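Local coordinates for CDP-glucose-4,6-dehydratase (Yersinia pseudotuberculosis, PDB 1RKX), which catalyses the NAD-dependent dehydration of CDP-glucose to its 4-keto-6-deoxy derivative, as a member of the short-chain dehydrogenase/reductase family, at residues C[11-16]-C[77-82]; C[45-50]-C[200-205]; C[84-89]-C[109-114]. One frame throughout, in Å; residues are numbered along the deposited sequence.

In the fold
Strand 11-15 is the first strand of the chain, and contact 1 closes a loop of 60 residues by joining it to the end of helix 69-79 and the turn after it. Segment 45-50 lies within that loop but finds its partner at 200-205, so contact 2 crosses contact 1 and spans 149 residues. Contact 3 opens only after contact 1 has closed; with 19 residues between its segments it falls wholly within the span of contact 2. Contacts 1 and 3 share the central parallel sheet, where strands 11-15 and 83-86 are neighbours, and both reach NAD. Contact 2, its centre about 25 Å from that of contact 1, ties segment 45-50 to the loop before helix 207-216.

Contact 1: C[11-16]-C[77-82]; sequences RVFVTG and REFQPE. With NAD (nicotinamide-adenine-dinucleotide), chain G.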
loop_
_atom_site.group_PDB
_atom_site.type_symbol
_atom_site.label_atom_id
_atom_site.label_comp_id
_atom_site.label_asym_id
_atom_site.label_seq_id
_atom_site.Cartn_x
_atom_site.Cartn_y
_atom_site.Cartn_z
ATOM N N ARG C 11 14.666 25.061 -29.673
ATOM C CA ARG C 11 15.154 23.926 -30.443
ATOM C C ARG C 11 14.574 22.670 -29.794
ATOM O O ARG C 11 14.977 22.282 -28.699
ATOM C CB ARG C 11 16.686 23.890 -30.428
ATOM C CG ARG C 11 17.332 25.155 -30.985
ATOM C CD ARG C 11 18.849 25.062 -30.984
ATOM N NE ARG C 11 19.354 24.164 -32.019
ATOM C CZ ARG C 11 19.306 24.415 -33.325
ATOM N NH1 ARG C 11 18.771 25.545 -33.770
ATOM N NH2 ARG C 11 19.800 23.538 -34.192
ATOM N N VAL C 12 13.625 22.046 -30.483
ATOM C CA VAL C 12 12.944 20.860 -29.967
ATOM C C VAL C 12 13.220 19.615 -30.807
ATOM O O VAL C 12 13.049 19.619 -32.031
ATOM C CB VAL C 12 11.414 21.107 -29.905
ATOM C CG1 VAL C 12 10.718 19.964 -29.170
ATOM C CG2 VAL C 12 11.134 22.434 -29.217
ATOM N N PHE C 13 13.642 18.550 -30.131
ATOM C CA PHE C 13 13.957 17.280 -30.773
ATOM C C PHE C 13 12.819 16.317 -30.443
ATOM O O PHE C 13 12.498 16.113 -29.276
ATOM C CB PHE C 13 15.279 16.741 -30.219
ATOM C CG PHE C 13 15.810 15.538 -30.955
ATOM C CD1 PHE C 13 16.532 15.689 -32.133
ATOM C CD2 PHE C 13 15.610 14.255 -30.452
ATOM C CE1 PHE C 13 17.056 14.576 -32.805
ATOM C CE2 PHE C 13 16.126 13.134 -31.112
ATOM C CZ PHE C 13 16.850 13.295 -32.290
ATOM N N VAL C 14 12.217 15.725 -31.468
ATOM C CA VAL C 14 11.101 14.812 -31.265
ATOM C C VAL C 14 11.307 13.434 -31.895
ATOM O O VAL C 14 11.382 13.321 -33.116
ATOM C CB VAL C 14 9.796 15.398 -31.866
ATOM C CG1 VAL C 14 8.634 14.427 -31.638
ATOM C CG2 VAL C 14 9.497 16.763 -31.255
ATOM N N THR C 15 11.401 12.386 -31.078
ATOM C CA THR C 15 11.531 11.052 -31.654
ATOM C C THR C 15 10.102 10.612 -31.921
ATOM O O THR C 15 9.189 10.977 -31.170
ATOM C CB THR C 15 12.207 10.031 -30.694
ATOM O OG1 THR C 15 11.378 9.814 -29.541
ATOM C CG2 THR C 15 13.576 10.529 -30.261
ATOM N N GLY C 16 9.898 9.845 -32.986
ATOM C CA GLY C 16 8.562 9.384 -33.309
ATOM C C GLY C 16 7.702 10.435 -33.992
ATOM O O GLY C 16 6.472 10.367 -33.937
ATOM N N ARG C 77 23.383 15.386 -30.953
ATOM C CA ARG C 77 24.540 16.270 -30.796
ATOM C C ARG C 77 24.594 17.314 -31.905
ATOM O O ARG C 77 24.945 18.467 -31.670
ATOM C CB ARG C 77 25.837 15.463 -30.820
ATOM C CG ARG C 77 27.094 16.325 -30.836
ATOM C CD ARG C 77 28.318 15.463 -31.053
ATOM N NE ARG C 77 28.516 14.533 -29.949
ATOM C CZ ARG C 77 29.164 13.379 -30.052
ATOM N NH1 ARG C 77 29.677 13.004 -31.216
ATOM N NH2 ARG C 77 29.302 12.600 -28.990
ATOM N N GLU C 78 24.266 16.888 -33.117
ATOM C CA GLU C 78 24.257 17.775 -34.273
ATOM C C GLU C 78 23.231 18.891 -34.092
ATOM O O GLU C 78 23.478 20.040 -34.453
ATOM C CB GLU C 78 23.927 16.963 -35.534
ATOM C CG GLU C 78 23.840 17.753 -36.841
ATOM C CD GLU C 78 22.584 18.606 -36.952
ATOM O OE1 GLU C 78 21.470 18.075 -36.746
ATOM O OE2 GLU C 78 22.711 19.810 -37.257
ATOM N N PHE C 79 22.089 18.547 -33.508
ATOM C CA PHE C 79 21.002 19.497 -33.308
ATOM C C PHE C 79 21.078 20.392 -32.065
ATOM O O PHE C 79 20.598 21.527 -32.098
ATOM C CB PHE C 79 19.671 18.737 -33.312
ATOM C CG PHE C 79 18.461 19.628 -33.282
ATOM C CD1 PHE C 79 18.208 20.512 -34.324
ATOM C CD2 PHE C 79 17.572 19.581 -32.211
ATOM C CE1 PHE C 79 17.084 21.339 -34.304
ATOM C CE2 PHE C 79 16.444 20.406 -32.179
ATOM C CZ PHE C 79 16.201 21.285 -33.230
ATOM N N GLN C 80 21.664 19.895 -30.979
ATOM C CA GLN C 80 21.774 20.669 -29.739
ATOM C C GLN C 80 20.401 21.142 -29.246
ATOM O O GLN C 80 20.168 22.339 -29.070
ATOM C CB GLN C 80 22.680 21.887 -29.951
ATOM C CG GLN C 80 24.108 21.549 -30.365
ATOM C CD GLN C 80 24.922 20.953 -29.237
ATOM O OE1 GLN C 80 25.102 21.577 -28.192
ATOM N NE2 GLN C 80 25.424 19.738 -29.443
ATOM N N PRO C 81 19.471 20.207 -29.011
ATOM C CA PRO C 81 18.135 20.593 -28.541
ATOM C C PRO C 81 18.120 21.074 -27.092
ATOM O O PRO C 81 18.975 20.695 -26.295
ATOM C CB PRO C 81 17.336 19.304 -28.715
ATOM C CG PRO C 81 18.353 18.267 -28.335
ATOM C CD PRO C 81 19.588 18.741 -29.104
ATOM N N GLU C 82 17.140 21.912 -26.762
ATOM C CA GLU C 82 16.983 22.418 -25.401
ATOM C C GLU C 82 15.822 21.642 -24.789
ATOM O O GLU C 82 15.692 21.544 -23.570
ATOM C CB GLU C 82 16.592 23.892 -25.397
ATOM C CG GLU C 82 17.440 24.812 -26.231
ATOM C CD GLU C 82 16.795 26.180 -26.336
ATOM O OE1 GLU C 82 16.693 26.861 -25.290
ATOM O OE2 GLU C 82 16.373 26.555 -27.456
HETATM P PA NAD G . 2.562 5.478 -33.993
HETATM O O1A NAD G . 2.825 4.076 -34.381
HETATM O O2A NAD G . 1.696 6.280 -34.898
HETATM O O5B NAD G . 3.942 6.280 -33.798
HETATM C C5B NAD G . 5.111 5.558 -33.338
HETATM C C4B NAD G . 6.395 6.275 -33.757
HETATM O O4B NAD G . 7.423 5.403 -33.235
HETATM C C3B NAD G . 6.596 6.304 -35.265
HETATM O O3B NAD G . 6.946 7.657 -35.619
HETATM C C2B NAD G . 7.705 5.290 -35.474
HETATM O O2B NAD G . 8.493 5.533 -36.673
HETATM C C1B NAD G . 8.463 5.398 -34.176
HETATM N N9A NAD G . 9.315 4.245 -33.929
HETATM C C8A NAD G . 8.933 2.971 -33.601
HETATM N N7A NAD G . 9.956 2.132 -33.452
HETATM C C5A NAD G . 11.066 2.915 -33.702
HETATM C C6A NAD G . 12.445 2.612 -33.707
HETATM N N6A NAD G . 12.985 1.437 -33.456
HETATM N N1A NAD G . 13.315 3.629 -34.001
HETATM C C2A NAD G . 12.783 4.866 -34.271
HETATM N N3A NAD G . 11.529 5.262 -34.296
HETATM C C4A NAD G . 10.698 4.226 -33.998
HETATM O O3 NAD G . 1.985 5.482 -32.543
HETATM P PN NAD G . 1.471 6.711 -31.593
HETATM O O1N NAD G . 0.047 6.438 -31.385
HETATM O O2N NAD G . 1.731 7.989 -32.304
HETATM O O5D NAD G . 2.279 6.476 -30.253
HETATM C C5D NAD G . 3.184 7.509 -29.848
HETATM C C4D NAD G . 3.804 7.159 -28.510
HETATM O O4D NAD G . 2.686 7.181 -27.561
HETATM C C3D NAD G . 4.432 5.777 -28.326
HETATM O O3D NAD G . 5.479 5.887 -27.342
HETATM C C2D NAD G . 3.261 4.962 -27.794
HETATM O O2D NAD G . 3.733 3.789 -27.110
HETATM C C1D NAD G . 2.617 5.958 -26.866
HETATM N N1N NAD G . 1.234 5.612 -26.559
HETATM C C2N NAD G . 0.181 5.810 -27.470
HETATM C C3N NAD G . -1.236 5.525 -27.085
HETATM C C7N NAD G . -2.286 5.812 -28.079
HETATM O O7N NAD G . -3.456 5.591 -27.733
HETATM N N7N NAD G . -2.031 6.294 -29.314
HETATM C C4N NAD G . -1.507 4.873 -25.747
HETATM C C5N NAD G . -0.274 4.708 -24.917
HETATM C C6N NAD G . 0.945 5.045 -25.280
#
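Arg11 and Phe79 meet through both polar and ring contacts. In the polar set, one guanidinium grips the carbonyl oxygen of Phe79, the last residue of helix 69-79, side-on with two nitrogens. Arg11 NE lies 2.9 Å from Phe79 O, with a C=O...N angle of 176°, and Arg11 NH2 reaches Phe79 O at 3.0 Å on a lone pair. Both bonds lie in the guanidinium plane, which fixes its rotation, and a bend at chi3 (73°) folds the group back to the helix end. Its positive charge would probably interact favourably with the negative, C-terminal end of the helix dipole.

Arg11 and Glu82 form a second polar pair through both backbone and side chain: Glu82 N donates to Arg11 O over 2.9 Å, while Arg11 N reaches Glu82 OE2 at 3.2 Å, on the anti side of the carboxylate and tilted out of its plane. The other oxygen, Glu82 OE1, is bonded to the hydroxyl of Tyr250.

The ring contact is an off-centre cation-pi interaction: Arg11 CZ stands 4.4 Å from the Phe79 ring centroid, 31° off its normal.

Apolar packing continues along the strand. Phe13 CB rests on Pro81 CB at 3.6 Å, and Phe79 CD2 comes to the edge of the Phe13 ring, 4.0 Å from its CD1.

Just past strand 11-15, Gly16 O lies 3.2 Å from NAD O3B. A first parallel strand running into a glycine-rich turn at the dinucleotide, packed here against a helix end and the turn toward the adjacent strand 83-86, is typical of the Rossmann fold.

Contact 2: C[45-50]-C[200-205]; sequences TVPSLF and GDWALD
Thr45 OG1 is engaged twice while its side chain faces Trp202. It donates to Pro47 O over 2.7 Å, and it accepts from a water 2.9 Å from Thr45 OG1. That water in turn takes the backbone N-H of Trp202, its oxygen 2.8 Å from Trp202 N. The chi1 of 64° sets OG1 between the backbone N and the carbonyl carbon of Thr45, from where it reaches both Pro47 O and the water. A second water makes another such link: it accepts from Leu49 N at 3.0 Å and donates to Gly200 O at 2.7 Å. No direct hydrogen bond joins the two segments, so their polar coupling runs through this pair of waters.

The apolar part is centred on the indole of Trp202. Pro47 CG sits over one of its faces, 3.3 Å from the centroid of the five-membered ring and 12° off the normal, which is a CH-pi contact. The peptide bond before Pro47 is cis. Beyond the pyrrolidine, Pro47 O approaches the six-membered part of the indole, 3.6 Å from Trp202 CE3, and Leu49 N comes up at the ring edge. Farther along, Leu49 CB packs on Gly200 O at 3.6 Å.

Each segment also has internal order. Ser48 is an N-cap, its OG bonded to Glu51 N of helix 49-52, and Asp201 OD1 accepts from Ala203 N, which comes from above the carboxylate plane, in an Asx turn, while Asp201 OD2 forms a salt bridge with Arg206.

The contact thus joins the start of helix 49-52 to the loop between strand 196-197 and helix 207-216. Helix 322-338 packs against it through Trp336, which meets Trp202 edge-to-face, and Trp332, while Trp24 of helix 20-31 touches Leu49.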
loop_
_atom_site.group_PDB
_atom_site.type_symbol
_atom_site.label_atom_id
_atom_site.label_comp_id
_atom_site.label_asym_id
_atom_site.label_seq_id
_atom_site.Cartn_x
_atom_site.Cartn_y
_atom_site.Cartn_z
ATOM N N THR C 45 2.392 3.740 -41.364
ATOM C CA THR C 45 1.269 3.336 -42.219
ATOM C C THR C 45 1.096 4.196 -43.470
ATOM O O THR C 45 1.678 5.266 -43.588
ATOM C CB THR C 45 -0.089 3.412 -41.462
ATOM O OG1 THR C 45 -0.362 4.776 -41.111
ATOM C CG2 THR C 45 -0.064 2.565 -40.197
ATOM N N VAL C 46 0.289 3.701 -44.403
ATOM C CA VAL C 46 -0.034 4.431 -45.625
ATOM C C VAL C 46 -1.532 4.252 -45.837
ATOM O O VAL C 46 -2.005 3.136 -46.049
ATOM C CB VAL C 46 0.712 3.886 -46.861
ATOM C CG1 VAL C 46 0.218 4.603 -48.117
ATOM C CG2 VAL C 46 2.211 4.092 -46.699
ATOM N N PRO C 47 -2.300 5.350 -45.782
ATOM C CA PRO C 47 -1.832 6.719 -45.545
ATOM C C PRO C 47 -1.312 6.955 -44.133
ATOM O O PRO C 47 -1.429 6.093 -43.260
ATOM C CB PRO C 47 -3.068 7.557 -45.853
ATOM C CG PRO C 47 -4.177 6.669 -45.403
ATOM C CD PRO C 47 -3.767 5.314 -45.926
ATOM N N SER C 48 -0.733 8.133 -43.924
ATOM C CA SER C 48 -0.187 8.513 -42.632
ATOM C C SER C 48 -0.370 10.010 -42.428
ATOM O O SER C 48 -0.431 10.772 -43.391
ATOM C CB SER C 48 1.308 8.187 -42.568
ATOM O OG SER C 48 2.044 9.025 -43.445
ATOM N N LEU C 49 -0.477 10.433 -41.175
ATOM C CA LEU C 49 -0.609 11.855 -40.884
ATOM C C LEU C 49 0.648 12.540 -41.411
ATOM O O LEU C 49 0.589 13.635 -41.977
ATOM C CB LEU C 49 -0.712 12.085 -39.377
ATOM C CG LEU C 49 -0.744 13.542 -38.905
ATOM C CD1 LEU C 49 -2.045 14.212 -39.356
ATOM C CD2 LEU C 49 -0.627 13.585 -37.391
ATOM N N PHE C 50 1.783 11.875 -41.226
ATOM C CA PHE C 50 3.073 12.413 -41.655
ATOM C C PHE C 50 3.027 12.941 -43.086
ATOM O O PHE C 50 3.417 14.073 -43.345
ATOM C CB PHE C 50 4.160 11.336 -41.545
ATOM C CG PHE C 50 5.553 11.851 -41.793
ATOM C CD1 PHE C 50 6.147 12.739 -40.896
ATOM C CD2 PHE C 50 6.272 11.448 -42.919
ATOM C CE1 PHE C 50 7.446 13.222 -41.115
ATOM C CE2 PHE C 50 7.567 11.922 -43.149
ATOM C CZ PHE C 50 8.156 12.810 -42.245
ATOM N N GLY C 200 -6.330 11.427 -38.698
ATOM C CA GLY C 200 -4.965 11.080 -39.050
ATOM C C GLY C 200 -4.343 9.834 -38.443
ATOM O O GLY C 200 -3.149 9.601 -38.634
ATOM N N ASP C 201 -5.105 9.042 -37.698
ATOM C CA ASP C 201 -4.533 7.820 -37.150
ATOM C C ASP C 201 -5.024 6.666 -38.000
ATOM O O ASP C 201 -6.209 6.347 -38.008
ATOM C CB ASP C 201 -4.936 7.605 -35.692
ATOM C CG ASP C 201 -4.317 6.343 -35.105
ATOM O OD1 ASP C 201 -3.273 5.889 -35.628
ATOM O OD2 ASP C 201 -4.864 5.817 -34.118
ATOM N N TRP C 202 -4.106 6.054 -38.733
ATOM C CA TRP C 202 -4.463 4.950 -39.601
ATOM C C TRP C 202 -3.992 3.602 -39.085
ATOM O O TRP C 202 -3.830 2.648 -39.847
ATOM C CB TRP C 202 -3.929 5.222 -41.009
ATOM C CG TRP C 202 -4.873 6.075 -41.824
ATOM C CD1 TRP C 202 -6.041 5.668 -42.413
ATOM C CD2 TRP C 202 -4.747 7.476 -42.108
ATOM N NE1 TRP C 202 -6.648 6.729 -43.046
ATOM C CE2 TRP C 202 -5.876 7.850 -42.874
ATOM C CE3 TRP C 202 -3.793 8.451 -41.791
ATOM C CZ2 TRP C 202 -6.073 9.160 -43.330
ATOM C CZ3 TRP C 202 -3.990 9.756 -42.245
ATOM C CH2 TRP C 202 -5.122 10.096 -43.006
ATOM N N ALA C 203 -3.781 3.522 -37.776
ATOM C CA ALA C 203 -3.365 2.268 -37.166
ATOM C C ALA C 203 -4.469 1.257 -37.449
ATOM O O ALA C 203 -5.642 1.621 -37.569
ATOM C CB ALA C 203 -3.192 2.447 -35.668
ATOM N N LEU C 204 -4.096 -0.010 -37.559
ATOM C CA LEU C 204 -5.064 -1.058 -37.834
ATOM C C LEU C 204 -5.748 -1.551 -36.565
ATOM O O LEU C 204 -5.202 -1.455 -35.470
ATOM C CB LEU C 204 -4.377 -2.235 -38.528
ATOM C CG LEU C 204 -3.755 -1.950 -39.895
ATOM C CD1 LEU C 204 -3.015 -3.186 -40.384
ATOM C CD2 LEU C 204 -4.844 -1.547 -40.883
ATOM N N ASP C 205 -6.955 -2.078 -36.733
ATOM C CA ASP C 205 -7.733 -2.617 -35.628
ATOM C C ASP C 205 -7.890 -1.683 -34.431
ATOM O O ASP C 205 -7.604 -2.054 -33.291
ATOM C CB ASP C 205 -7.129 -3.948 -35.183
ATOM C CG ASP C 205 -7.095 -4.974 -36.303
ATOM O OD1 ASP C 205 -8.175 -5.306 -36.838
ATOM O OD2 ASP C 205 -5.992 -5.448 -36.651
HETATM O O HOH W 1 -1.307 6.011 -38.693
HETATM O O HOH W 2 -0.666 8.678 -38.774
#

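Contact 3: C[84-89]-C[109-114]; sequences VFHMAA and MGTVYL. With NAD (nicotinamide-adenine-dinucleotide), chain G.
Val84 and Leu114 begin a strand-helix packing of the Rossmann fold: strand 83-86 of the parallel sheet is covered by helix 100-121, which runs back against it. The local axes approach to 10.8 Å, with 169° between their N-to-C directions, so nearly antiparallel. Val84 CG1 touches Leu114 CD1 at 4.2 Å. Phe85 points from the sheet's other face, where it packs on Leu25 of helix 20-31.

His86 makes the largest contribution to the contact. With CG anti to the backbone N (chi1 177°), its ring reaches out to the helix, and His86 CB lies against Leu114 CD2 at 3.6 Å. At the ring edge, His86 NE2 makes a weak hydrogen bond to Thr111 OG1 at 3.3 Å, with an N-H...O angle of 133°. Thr111 OG1 has a stronger partner in Asn107 O, and His86 ND1 is bonded to Thr15 OG1, so the two ring nitrogens link helix 100-121 with strand 11-15. On the helix's far side, Met109, Val112 and Tyr113 pack on Met109 and Val101 of the second subunit.

Past the strand, the chain turns onto the cofactor, whose site Lys161 and Asp65, among others, complete. Met87 O accepts from NAD O3D, of the nicotinamide ribose, at 3.0 Å. Ala88 N is held by Thr15 OG1, and Ala88 CB lies 3.5 Å from NAD N3A, against the adenine. Ala89 then meets both halves of NAD: its N-H is bonded to NAD O4B, of the adenine ribose, with Ala89 N 3.3 Å from NAD O4B, while Ala89 CB touches the nicotinamide ribose and Ala89 O lies 3.1 Å from adenine C8A.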
loop_
_atom_site.group_PDB
_atom_site.type_symbol
_atom_site.label_atom_id
_atom_site.label_comp_id
_atom_site.label_asym_id
_atom_site.label_seq_id
_atom_site.Cartn_x
_atom_site.Cartn_y
_atom_site.Cartn_z
ATOM N N VAL C 84 13.385 17.980 -25.390
ATOM C CA VAL C 84 13.239 16.704 -26.066
ATOM C C VAL C 84 11.940 15.993 -25.693
ATOM O O VAL C 84 11.587 15.907 -24.520
ATOM C CB VAL C 84 14.399 15.747 -25.719
ATOM C CG1 VAL C 84 14.159 14.390 -26.383
ATOM C CG2 VAL C 84 15.729 16.342 -26.168
ATOM N N PHE C 85 11.236 15.498 -26.704
ATOM C CA PHE C 85 10.011 14.728 -26.503
ATOM C C PHE C 85 10.299 13.354 -27.096
ATOM O O PHE C 85 10.515 13.227 -28.308
ATOM C CB PHE C 85 8.823 15.345 -27.245
ATOM C CG PHE C 85 8.303 16.611 -26.625
ATOM C CD1 PHE C 85 8.737 17.854 -27.080
ATOM C CD2 PHE C 85 7.359 16.563 -25.599
ATOM C CE1 PHE C 85 8.233 19.037 -26.524
ATOM C CE2 PHE C 85 6.847 17.738 -25.033
ATOM C CZ PHE C 85 7.286 18.979 -25.499
ATOM N N HIS C 86 10.319 12.328 -26.250
ATOM C CA HIS C 86 10.586 10.976 -26.720
ATOM C C HIS C 86 9.278 10.222 -26.911
ATOM O O HIS C 86 8.664 9.774 -25.941
ATOM C CB HIS C 86 11.494 10.245 -25.721
ATOM C CG HIS C 86 11.775 8.814 -26.078
ATOM N ND1 HIS C 86 12.166 8.423 -27.341
ATOM C CD2 HIS C 86 11.731 7.685 -25.331
ATOM C CE1 HIS C 86 12.348 7.113 -27.358
ATOM N NE2 HIS C 86 12.092 6.641 -26.150
ATOM N N MET C 87 8.847 10.094 -28.164
ATOM C CA MET C 87 7.611 9.391 -28.462
ATOM C C MET C 87 7.787 8.139 -29.308
ATOM O O MET C 87 6.827 7.405 -29.529
ATOM C CB MET C 87 6.613 10.331 -29.139
ATOM C CG MET C 87 6.039 11.363 -28.187
ATOM S SD MET C 87 4.484 12.068 -28.755
ATOM C CE MET C 87 5.088 13.334 -29.800
ATOM N N ALA C 88 9.004 7.893 -29.781
ATOM C CA ALA C 88 9.261 6.716 -30.599
ATOM C C ALA C 88 9.181 5.452 -29.745
ATOM O O ALA C 88 9.761 5.379 -28.658
ATOM C CB ALA C 88 10.636 6.814 -31.260
ATOM N N ALA C 89 8.456 4.458 -30.247
ATOM C CA ALA C 89 8.303 3.198 -29.541
ATOM C C ALA C 89 7.500 2.215 -30.381
ATOM O O ALA C 89 6.851 2.608 -31.347
ATOM C CB ALA C 89 7.584 3.437 -28.205
ATOM N N MET C 109 15.689 -0.238 -24.408
ATOM C CA MET C 109 17.005 0.244 -24.814
ATOM C C MET C 109 16.930 1.558 -25.593
ATOM O O MET C 109 17.826 2.400 -25.475
ATOM C CB MET C 109 17.760 -0.816 -25.622
ATOM C CG MET C 109 18.134 -2.062 -24.800
ATOM S SD MET C 109 18.936 -1.713 -23.194
ATOM C CE MET C 109 20.429 -0.886 -23.719
ATOM N N GLY C 110 15.866 1.734 -26.372
ATOM C CA GLY C 110 15.696 2.967 -27.125
ATOM C C GLY C 110 15.673 4.142 -26.165
ATOM O O GLY C 110 16.299 5.176 -26.408
ATOM N N THR C 111 14.950 3.978 -25.062
ATOM C CA THR C 111 14.854 5.016 -24.044
ATOM C C THR C 111 16.222 5.199 -23.382
ATOM O O THR C 111 16.652 6.325 -23.127
ATOM C CB THR C 111 13.785 4.646 -22.990
ATOM O OG1 THR C 111 12.507 4.549 -23.635
ATOM C CG2 THR C 111 13.717 5.697 -21.894
ATOM N N VAL C 112 16.909 4.092 -23.108
ATOM C CA VAL C 112 18.240 4.170 -22.511
ATOM C C VAL C 112 19.191 4.955 -23.421
ATOM O O VAL C 112 19.904 5.851 -22.958
ATOM C CB VAL C 112 18.832 2.756 -22.259
ATOM C CG1 VAL C 112 20.317 2.863 -21.910
ATOM C CG2 VAL C 112 18.070 2.075 -21.119
ATOM N N TYR C 113 19.194 4.628 -24.713
ATOM C CA TYR C 113 20.061 5.317 -25.675
ATOM C C TYR C 113 19.746 6.815 -25.772
ATOM O O TYR C 113 20.651 7.643 -25.908
ATOM C CB TYR C 113 19.931 4.679 -27.060
ATOM C CG TYR C 113 20.407 3.237 -27.140
ATOM C CD1 TYR C 113 19.863 2.364 -28.080
ATOM C CD2 TYR C 113 21.391 2.743 -26.273
ATOM C CE1 TYR C 113 20.274 1.037 -28.158
ATOM C CE2 TYR C 113 21.814 1.410 -26.347
ATOM C CZ TYR C 113 21.245 0.568 -27.291
ATOM O OH TYR C 113 21.631 -0.748 -27.377
ATOM N N LEU C 114 18.466 7.162 -25.712
ATOM C CA LEU C 114 18.060 8.563 -25.784
ATOM C C LEU C 114 18.581 9.336 -24.574
ATOM O O LEU C 114 19.180 10.412 -24.717
ATOM C CB LEU C 114 16.534 8.680 -25.834
ATOM C CG LEU C 114 16.065 10.140 -25.855
ATOM C CD1 LEU C 114 15.599 10.496 -27.254
ATOM C CD2 LEU C 114 14.955 10.350 -24.843
HETATM P PA NAD G . 2.562 5.478 -33.993
HETATM O O1A NAD G . 2.825 4.076 -34.381
HETATM O O2A NAD G . 1.696 6.280 -34.898
HETATM O O5B NAD G . 3.942 6.280 -33.798
HETATM C C5B NAD G . 5.111 5.558 -33.338
HETATM C C4B NAD G . 6.395 6.275 -33.757
HETATM O O4B NAD G . 7.423 5.403 -33.235
HETATM C C3B NAD G . 6.596 6.304 -35.265
HETATM O O3B NAD G . 6.946 7.657 -35.619
HETATM C C2B NAD G . 7.705 5.290 -35.474
HETATM O O2B NAD G . 8.493 5.533 -36.673
HETATM C C1B NAD G . 8.463 5.398 -34.176
HETATM N N9A NAD G . 9.315 4.245 -33.929
HETATM C C8A NAD G . 8.933 2.971 -33.601
HETATM N N7A NAD G . 9.956 2.132 -33.452
HETATM C C5A NAD G . 11.066 2.915 -33.702
HETATM C C6A NAD G . 12.445 2.612 -33.707
HETATM N N6A NAD G . 12.985 1.437 -33.456
HETATM N N1A NAD G . 13.315 3.629 -34.001
HETATM C C2A NAD G . 12.783 4.866 -34.271
HETATM N N3A NAD G . 11.529 5.262 -34.296
HETATM C C4A NAD G . 10.698 4.226 -33.998
HETATM O O3 NAD G . 1.985 5.482 -32.543
HETATM P PN NAD G . 1.471 6.711 -31.593
HETATM O O1N NAD G . 0.047 6.438 -31.385
HETATM O O2N NAD G . 1.731 7.989 -32.304
HETATM O O5D NAD G . 2.279 6.476 -30.253
HETATM C C5D NAD G . 3.184 7.509 -29.848
HETATM C C4D NAD G . 3.804 7.159 -28.510
HETATM O O4D NAD G . 2.686 7.181 -27.561
HETATM C C3D NAD G . 4.432 5.777 -28.326
HETATM O O3D NAD G . 5.479 5.887 -27.342
HETATM C C2D NAD G . 3.261 4.962 -27.794
HETATM O O2D NAD G . 3.733 3.789 -27.110
HETATM C C1D NAD G . 2.617 5.958 -26.866
HETATM N N1N NAD G . 1.234 5.612 -26.559
HETATM C C2N NAD G . 0.181 5.810 -27.470
HETATM C C3N NAD G . -1.236 5.525 -27.085
HETATM C C7N NAD G . -2.286 5.812 -28.079
HETATM O O7N NAD G . -3.456 5.591 -27.733
HETATM N N7N NAD G . -2.031 6.294 -29.314
HETATM C C4N NAD G . -1.507 4.873 -25.747
HETATM C C5N NAD G . -0.274 4.708 -24.917
HETATM C C6N NAD G . 0.945 5.045 -25.280
#